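Local coordinates for De novo designed switch protein caging a hemagglutinin binder (sCageHA267_1S) (Synthetic construct, PDB 7CBC) that carries a hemagglutinin-binding module caged against a designed six-helix bundle, and probably works as a switch that exposes the binder in a biosensor, at residues 110-114 with 177-181; 37-41 with 232-236; 5-9 with 285-291. All coordinates share one frame. Residue numbers count along the deposited sequence, not the author numbering.

Contact 1 (110-114 with 177-181); sequences ETQDL and ESERI
Two helical turns, 110-114 of helix 99-142 and 177-181 of helix 146-190, run antiparallel at 179°, their axes 10.0 Å apart and their phi/psi angles all helical. The register is set by Thr111 and Ser178, whose CA atoms lie 6.0 Å apart; small residues here permit the close CA approach. Leu114 (m, t) and Ile181 (m, t) point across the gap and meet through their CD1 atoms at 3.6 Å. Leu114 CD1 also lies 3.6 Å from Ser178 OG and from Glu177 CG, while Thr111 OG1 is 3.7 Å from Ile181 CG2. The hydroxyls of Thr111 and Ser178 bond the carbonyls of Ala107 and Ala174 in their own helices, and Ser178 OG also bonds Gln211 of helix 195-239. Water 2 donates to both Thr111 OG1 and Ser178 O, at 2.7 Å each. Toward the solvent, Arg180 makes a salt bridge to Glu177, its NE and NH2 donating to Glu177 OE2 at 2.5 and 2.6 Å, and Arg180 NH2 makes a long 3.8 Å salt bridge to Glu110 OE1. Water 1 donates to Glu110 OE1 (3.1 Å) and accepts from Arg180 NH2 (2.8 Å). In this hairpin of consecutive bundle helices, polar links across the interface are largely solvent-mediated.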
# COMPACT_ATOMS: atom_id res chain seq x y z
N GLU A 110 -8.32 -8.77 -13.69
CA GLU A 110 -7.23 -7.96 -14.25
C GLU A 110 -6.86 -6.82 -13.33
O GLU A 110 -5.67 -6.46 -13.21
CB GLU A 110 -7.62 -7.38 -15.60
CG GLU A 110 -7.59 -8.30 -16.78
CD GLU A 110 -7.90 -7.52 -18.04
OE1 GLU A 110 -7.05 -6.70 -18.46
OE2 GLU A 110 -9.00 -7.70 -18.59
N THR A 111 -7.86 -6.18 -12.74
CA THR A 111 -7.57 -5.04 -11.88
C THR A 111 -6.82 -5.49 -10.63
O THR A 111 -5.84 -4.86 -10.22
CB THR A 111 -8.87 -4.30 -11.53
OG1 THR A 111 -9.36 -3.62 -12.69
CG2 THR A 111 -8.61 -3.29 -10.47
N GLN A 112 -7.25 -6.61 -10.04
CA GLN A 112 -6.56 -7.07 -8.85
C GLN A 112 -5.13 -7.49 -9.15
O GLN A 112 -4.25 -7.31 -8.31
CB GLN A 112 -7.34 -8.22 -8.21
CG GLN A 112 -6.73 -8.77 -6.94
CD GLN A 112 -6.57 -7.73 -5.84
OE1 GLN A 112 -6.96 -6.57 -5.97
NE2 GLN A 112 -5.98 -8.16 -4.73
N ASP A 113 -4.87 -8.03 -10.33
CA ASP A 113 -3.49 -8.36 -10.65
C ASP A 113 -2.64 -7.10 -10.76
O ASP A 113 -1.47 -7.10 -10.35
CB ASP A 113 -3.43 -9.18 -11.93
CG ASP A 113 -2.03 -9.67 -12.23
OD1 ASP A 113 -1.37 -9.06 -13.10
OD2 ASP A 113 -1.58 -10.66 -11.61
N LEU A 114 -3.22 -6.00 -11.28
CA LEU A 114 -2.49 -4.73 -11.28
C LEU A 114 -2.14 -4.30 -9.86
O LEU A 114 -1.01 -3.88 -9.59
CB LEU A 114 -3.33 -3.64 -11.94
CG LEU A 114 -3.62 -3.67 -13.43
CD1 LEU A 114 -4.42 -2.42 -13.78
CD2 LEU A 114 -2.32 -3.74 -14.23
N GLU A 177 -3.78 2.01 -16.23
CA GLU A 177 -4.23 0.70 -16.69
C GLU A 177 -5.54 0.27 -16.02
O GLU A 177 -6.31 -0.52 -16.60
CB GLU A 177 -3.10 -0.32 -16.45
CG GLU A 177 -3.31 -1.70 -17.08
CD GLU A 177 -3.65 -1.65 -18.57
OE1 GLU A 177 -3.09 -0.79 -19.29
OE2 GLU A 177 -4.48 -2.49 -19.02
N SER A 178 -5.83 0.77 -14.82
CA SER A 178 -7.11 0.50 -14.19
C SER A 178 -8.24 1.20 -14.93
O SER A 178 -9.31 0.60 -15.16
CB SER A 178 -7.07 0.94 -12.73
OG SER A 178 -6.31 0.05 -11.95
N GLU A 179 -8.03 2.46 -15.30
CA GLU A 179 -9.05 3.19 -16.05
C GLU A 179 -9.24 2.61 -17.44
O GLU A 179 -10.36 2.56 -17.94
CB GLU A 179 -8.67 4.66 -16.12
CG GLU A 179 -9.11 5.41 -14.89
CD GLU A 179 -8.19 6.54 -14.50
OE1 GLU A 179 -7.17 6.76 -15.21
OE2 GLU A 179 -8.49 7.20 -13.48
N ARG A 180 -8.15 2.14 -18.06
CA ARG A 180 -8.28 1.54 -19.39
C ARG A 180 -9.09 0.25 -19.33
O ARG A 180 -9.89 -0.02 -20.23
CB ARG A 180 -6.90 1.31 -20.00
CG ARG A 180 -6.95 0.67 -21.38
CD ARG A 180 -5.69 -0.11 -21.69
NE ARG A 180 -5.67 -1.37 -20.95
CZ ARG A 180 -6.48 -2.40 -21.20
NH1 ARG A 180 -7.37 -2.33 -22.18
NH2 ARG A 180 -6.39 -3.50 -20.46
N ILE A 181 -8.90 -0.54 -18.27
CA ILE A 181 -9.72 -1.74 -18.07
C ILE A 181 -11.19 -1.36 -17.96
O ILE A 181 -12.06 -1.97 -18.59
CB ILE A 181 -9.24 -2.50 -16.82
CG1 ILE A 181 -7.95 -3.27 -17.11
CG2 ILE A 181 -10.34 -3.42 -16.27
CD1 ILE A 181 -7.08 -3.49 -15.88
O HOH W 1 -8.61 -5.22 -20.66
O HOH W 2 -9.87 -1.06 -13.15

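Contact 2 (37-41 with 232-236); sequences NLELV and NLDLL
Parallel neighbours in a bundle are illustrated by turns 37-41 of helix 3-46 and 232-236 of helix 195-239, both regular alpha-helix, whose axes lie 11.5 Å apart with an angle of only 4° between them. The CA atoms pair as Leu38 with Asn232 (8.0 Å) and Val41 with Leu236 (7.6 Å). Apolar contacts dominate. Leu38 (m, t) brings CD2 to 3.7 Å from CD2 of Leu235 (t, p); Val41 (t) places CG1 3.9 Å from Leu235 CD2 and CG2 3.9 Å from CD2 of Leu236 (m, t). The polar element is a pair of buried asparagines: Asn37 (chi1 t) points its amide across, with ND2 3.5 Å from OD1 of Asn232 (chi1 m). Asn232 OD1 is hydrogen-bonded to Gln34, one turn before Asn37, and both asparagines touch Asn133 of helix 99-142. Polar amides thus sit beside leucine and valine packing inside the bundle, and a hydrogen bond from helix 3-46 satisfies the Asn232 carbonyl there.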
# COMPACT_ATOMS: atom_id res chain seq x y z
N ASN A 37 16.96 1.75 10.37
CA ASN A 37 17.84 2.78 9.81
C ASN A 37 18.19 3.83 10.86
O ASN A 37 19.35 4.24 10.97
CB ASN A 37 17.20 3.42 8.58
CG ASN A 37 18.18 4.32 7.84
OD1 ASN A 37 19.00 3.84 7.05
ND2 ASN A 37 18.10 5.62 8.09
N LEU A 38 17.20 4.28 11.64
CA LEU A 38 17.50 5.27 12.66
C LEU A 38 18.49 4.72 13.68
O LEU A 38 19.45 5.40 14.05
CB LEU A 38 16.22 5.74 13.34
CG LEU A 38 15.31 6.54 12.41
CD1 LEU A 38 14.19 7.18 13.21
CD2 LEU A 38 16.09 7.60 11.63
N GLU A 39 18.27 3.48 14.12
CA GLU A 39 19.19 2.84 15.05
C GLU A 39 20.59 2.73 14.47
O GLU A 39 21.58 2.93 15.17
CB GLU A 39 18.66 1.46 15.42
CG GLU A 39 17.43 1.49 16.29
CD GLU A 39 17.77 1.27 17.75
OE1 GLU A 39 18.78 0.58 18.02
OE2 GLU A 39 17.04 1.79 18.62
N LEU A 40 20.70 2.39 13.18
CA LEU A 40 22.01 2.27 12.56
C LEU A 40 22.73 3.61 12.50
O LEU A 40 23.94 3.70 12.77
CB LEU A 40 21.87 1.66 11.17
CG LEU A 40 23.18 1.58 10.40
CD1 LEU A 40 24.23 0.81 11.21
CD2 LEU A 40 22.97 0.98 9.01
N VAL A 41 22.00 4.67 12.14
CA VAL A 41 22.60 6.00 12.14
C VAL A 41 23.11 6.34 13.54
O VAL A 41 24.22 6.87 13.70
CB VAL A 41 21.60 7.05 11.64
CG1 VAL A 41 22.16 8.44 11.86
CG2 VAL A 41 21.31 6.82 10.19
N ASN A 232 15.62 10.79 6.18
CA ASN A 232 16.85 10.00 6.25
C ASN A 232 18.03 10.75 5.65
O ASN A 232 19.10 10.84 6.27
CB ASN A 232 16.64 8.66 5.55
CG ASN A 232 15.81 7.71 6.36
OD1 ASN A 232 15.57 7.92 7.55
ND2 ASN A 232 15.34 6.64 5.73
N LEU A 233 17.87 11.31 4.46
CA LEU A 233 18.95 12.08 3.85
C LEU A 233 19.29 13.31 4.68
O LEU A 233 20.47 13.59 4.92
CB LEU A 233 18.58 12.46 2.42
CG LEU A 233 18.27 11.26 1.54
CD1 LEU A 233 17.39 11.66 0.36
CD2 LEU A 233 19.56 10.60 1.04
N ASP A 234 18.27 14.05 5.14
CA ASP A 234 18.51 15.21 6.00
C ASP A 234 19.27 14.82 7.26
O ASP A 234 20.15 15.56 7.73
CB ASP A 234 17.18 15.87 6.38
CG ASP A 234 16.56 16.68 5.23
OD1 ASP A 234 17.11 16.65 4.10
OD2 ASP A 234 15.51 17.33 5.45
N LEU A 235 18.96 13.65 7.82
CA LEU A 235 19.65 13.20 9.02
C LEU A 235 21.09 12.79 8.72
O LEU A 235 22.00 13.07 9.51
CB LEU A 235 18.88 12.04 9.64
CG LEU A 235 19.49 11.36 10.86
CD1 LEU A 235 19.50 12.30 12.06
CD2 LEU A 235 18.72 10.09 11.17
N LEU A 236 21.31 12.13 7.58
CA LEU A 236 22.67 11.79 7.16
C LEU A 236 23.47 13.05 6.85
O LEU A 236 24.68 13.11 7.13
CB LEU A 236 22.63 10.88 5.94
CG LEU A 236 22.24 9.43 6.23
CD1 LEU A 236 22.46 8.58 5.00
CD2 LEU A 236 23.03 8.88 7.41

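Contact 3 (5-9 with 285-291); sequences ARKLL and FGYSEEQ
Residues 5-9 form a turn near the start of helix 3-46, facing a segment in which residues 285-288 are loop and helix 289-298 begins at Glu289. The nearest CA atoms, of Arg6 and Phe285, are still 9.3 Å apart, so long side chains do the bridging. Ala5 faces the loop but stays out of contact, packing instead on Leu199 and Leu203 of helix 195-239. The CA-to-CB bond of Arg6 points sideways, but the long side chain (m, t, then chi3 113° and chi4 90°) carries its guanidinium over the ring of Tyr287 (chi1 m): Arg6 CZ is 3.9 Å from the Tyr287 ring centroid and 12° off the ring normal, a cation-pi interaction over the face of the ring. Gln291 lies on the guanidinium face opposite Tyr287. Lys7 turns away and pairs with Glu10. Leu9 (t, p), one turn beyond Ala5, points back at the aromatics, with CD2 3.9 Å from Tyr287 CZ, 3.5 Å from Tyr287 OH and 4.2 Å from Phe285 CD2. The receiving loop is shaped by its own backbone. Gly286 (phi/psi 88/15) ends the preceding helix in a Schellman motif, at angles where a CB would jam against the carbonyl of Phe285. Ser288 (chi1 p) then starts the next helix as N-cap: Ser288 N donates to Gln291 OE1 at 2.7 Å, and Gln291 N gives a weak 3.3 Å bond to Ser288 OG. The arrangement is a helix-to-helix connection, Schellman motif followed by capping box, docked through its aromatic side chains onto the end of a helical bundle.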
# COMPACT_ATOMS: atom_id res chain seq x y z
N ALA A 5 -24.91 -10.49 -9.48
CA ALA A 5 -24.44 -9.16 -9.11
C ALA A 5 -23.95 -9.13 -7.67
O ALA A 5 -22.94 -8.47 -7.37
CB ALA A 5 -25.54 -8.13 -9.33
N ARG A 6 -24.65 -9.83 -6.77
CA ARG A 6 -24.22 -9.85 -5.38
C ARG A 6 -22.90 -10.57 -5.22
O ARG A 6 -22.11 -10.26 -4.33
CB ARG A 6 -25.27 -10.53 -4.50
CG ARG A 6 -26.55 -9.78 -4.42
CD ARG A 6 -27.52 -10.46 -3.46
NE ARG A 6 -27.71 -9.60 -2.31
CZ ARG A 6 -28.66 -8.66 -2.24
NH1 ARG A 6 -29.49 -8.48 -3.26
NH2 ARG A 6 -28.77 -7.90 -1.16
N LYS A 7 -22.66 -11.56 -6.08
CA LYS A 7 -21.42 -12.31 -6.00
C LYS A 7 -20.25 -11.45 -6.47
O LYS A 7 -19.19 -11.45 -5.85
CB LYS A 7 -21.60 -13.61 -6.79
CG LYS A 7 -20.39 -14.44 -7.22
CD LYS A 7 -19.11 -14.27 -6.39
CE LYS A 7 -19.17 -14.57 -4.91
NZ LYS A 7 -17.89 -14.11 -4.31
N LEU A 8 -20.45 -10.66 -7.53
CA LEU A 8 -19.41 -9.76 -8.00
C LEU A 8 -19.03 -8.74 -6.93
O LEU A 8 -17.85 -8.58 -6.60
CB LEU A 8 -19.86 -9.06 -9.28
CG LEU A 8 -19.89 -10.02 -10.46
CD1 LEU A 8 -20.70 -9.43 -11.61
CD2 LEU A 8 -18.47 -10.34 -10.88
N LEU A 9 -20.03 -8.06 -6.37
CA LEU A 9 -19.75 -7.10 -5.31
C LEU A 9 -19.07 -7.78 -4.13
O LEU A 9 -18.15 -7.21 -3.52
CB LEU A 9 -21.04 -6.41 -4.87
CG LEU A 9 -20.93 -5.29 -3.85
CD1 LEU A 9 -20.04 -4.16 -4.37
CD2 LEU A 9 -22.31 -4.76 -3.49
N PHE A 285 -27.32 -0.12 -4.29
CA PHE A 285 -27.88 -1.28 -4.97
C PHE A 285 -29.14 -1.83 -4.30
O PHE A 285 -29.67 -2.83 -4.77
CB PHE A 285 -26.83 -2.40 -5.06
CG PHE A 285 -25.73 -2.10 -6.03
CD1 PHE A 285 -25.96 -2.14 -7.40
CD2 PHE A 285 -24.46 -1.80 -5.58
CE1 PHE A 285 -24.95 -1.88 -8.30
CE2 PHE A 285 -23.44 -1.53 -6.49
CZ PHE A 285 -23.70 -1.56 -7.86
N GLY A 286 -29.64 -1.21 -3.23
CA GLY A 286 -30.89 -1.64 -2.63
C GLY A 286 -30.80 -2.72 -1.58
O GLY A 286 -31.83 -3.33 -1.24
N TYR A 287 -29.61 -2.99 -1.06
CA TYR A 287 -29.44 -3.94 0.03
C TYR A 287 -30.24 -3.51 1.26
O TYR A 287 -30.36 -2.32 1.56
CB TYR A 287 -27.95 -4.05 0.43
CG TYR A 287 -27.07 -4.94 -0.43
CD1 TYR A 287 -26.99 -4.77 -1.81
CD2 TYR A 287 -26.29 -5.94 0.15
CE1 TYR A 287 -26.15 -5.59 -2.59
CE2 TYR A 287 -25.46 -6.76 -0.61
CZ TYR A 287 -25.38 -6.59 -1.97
OH TYR A 287 -24.54 -7.40 -2.71
N SER A 288 -30.76 -4.50 1.99
CA SER A 288 -31.31 -4.29 3.32
C SER A 288 -30.19 -4.26 4.35
O SER A 288 -29.07 -4.69 4.09
CB SER A 288 -32.29 -5.40 3.67
OG SER A 288 -31.59 -6.64 3.79
N GLU A 289 -30.51 -3.78 5.55
CA GLU A 289 -29.49 -3.65 6.59
C GLU A 289 -28.84 -4.99 6.91
O GLU A 289 -27.62 -5.08 7.03
CB GLU A 289 -30.09 -3.05 7.86
CG GLU A 289 -30.53 -1.60 7.68
CD GLU A 289 -30.70 -0.88 9.00
OE1 GLU A 289 -30.57 -1.54 10.05
OE2 GLU A 289 -30.95 0.34 8.98
N GLU A 290 -29.65 -6.05 7.02
CA GLU A 290 -29.09 -7.39 7.22
C GLU A 290 -28.16 -7.76 6.08
O GLU A 290 -27.10 -8.35 6.30
CB GLU A 290 -30.22 -8.42 7.35
CG GLU A 290 -31.42 -7.93 8.15
CD GLU A 290 -32.49 -7.25 7.30
OE1 GLU A 290 -33.34 -7.96 6.71
OE2 GLU A 290 -32.49 -5.99 7.24
N GLN A 291 -28.52 -7.39 4.85
CA GLN A 291 -27.67 -7.71 3.71
C GLN A 291 -26.40 -6.88 3.71
O GLN A 291 -25.34 -7.37 3.30
CB GLN A 291 -28.45 -7.52 2.42
CG GLN A 291 -29.52 -8.54 2.23
CD GLN A 291 -30.47 -8.15 1.12
OE1 GLN A 291 -30.65 -6.97 0.81
NE2 GLN A 291 -31.05 -9.15 0.48

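Overall arrangement
Of the three contacts, contact 2 is the buried one, while contacts 1 and 3 are both partly buried. Chemistry follows place: the interior contact couples aliphatic side chains with buried amides, contact 1 grades from an apolar pair to charges and water, and contact 3 relies on aromatic rings and an arginine. Contacts 2 and 3 both use helix 3-46, yet lie on opposite sides of the chain's centre, their centres 49 Å apart. Contact 1, 24 Å from contact 3 between centres, closes the smallest sequence loop and is nested within both others. Helix-to-helix pairing thus builds the bundle, whereas contact 3 joins the short C-terminal helices to its end.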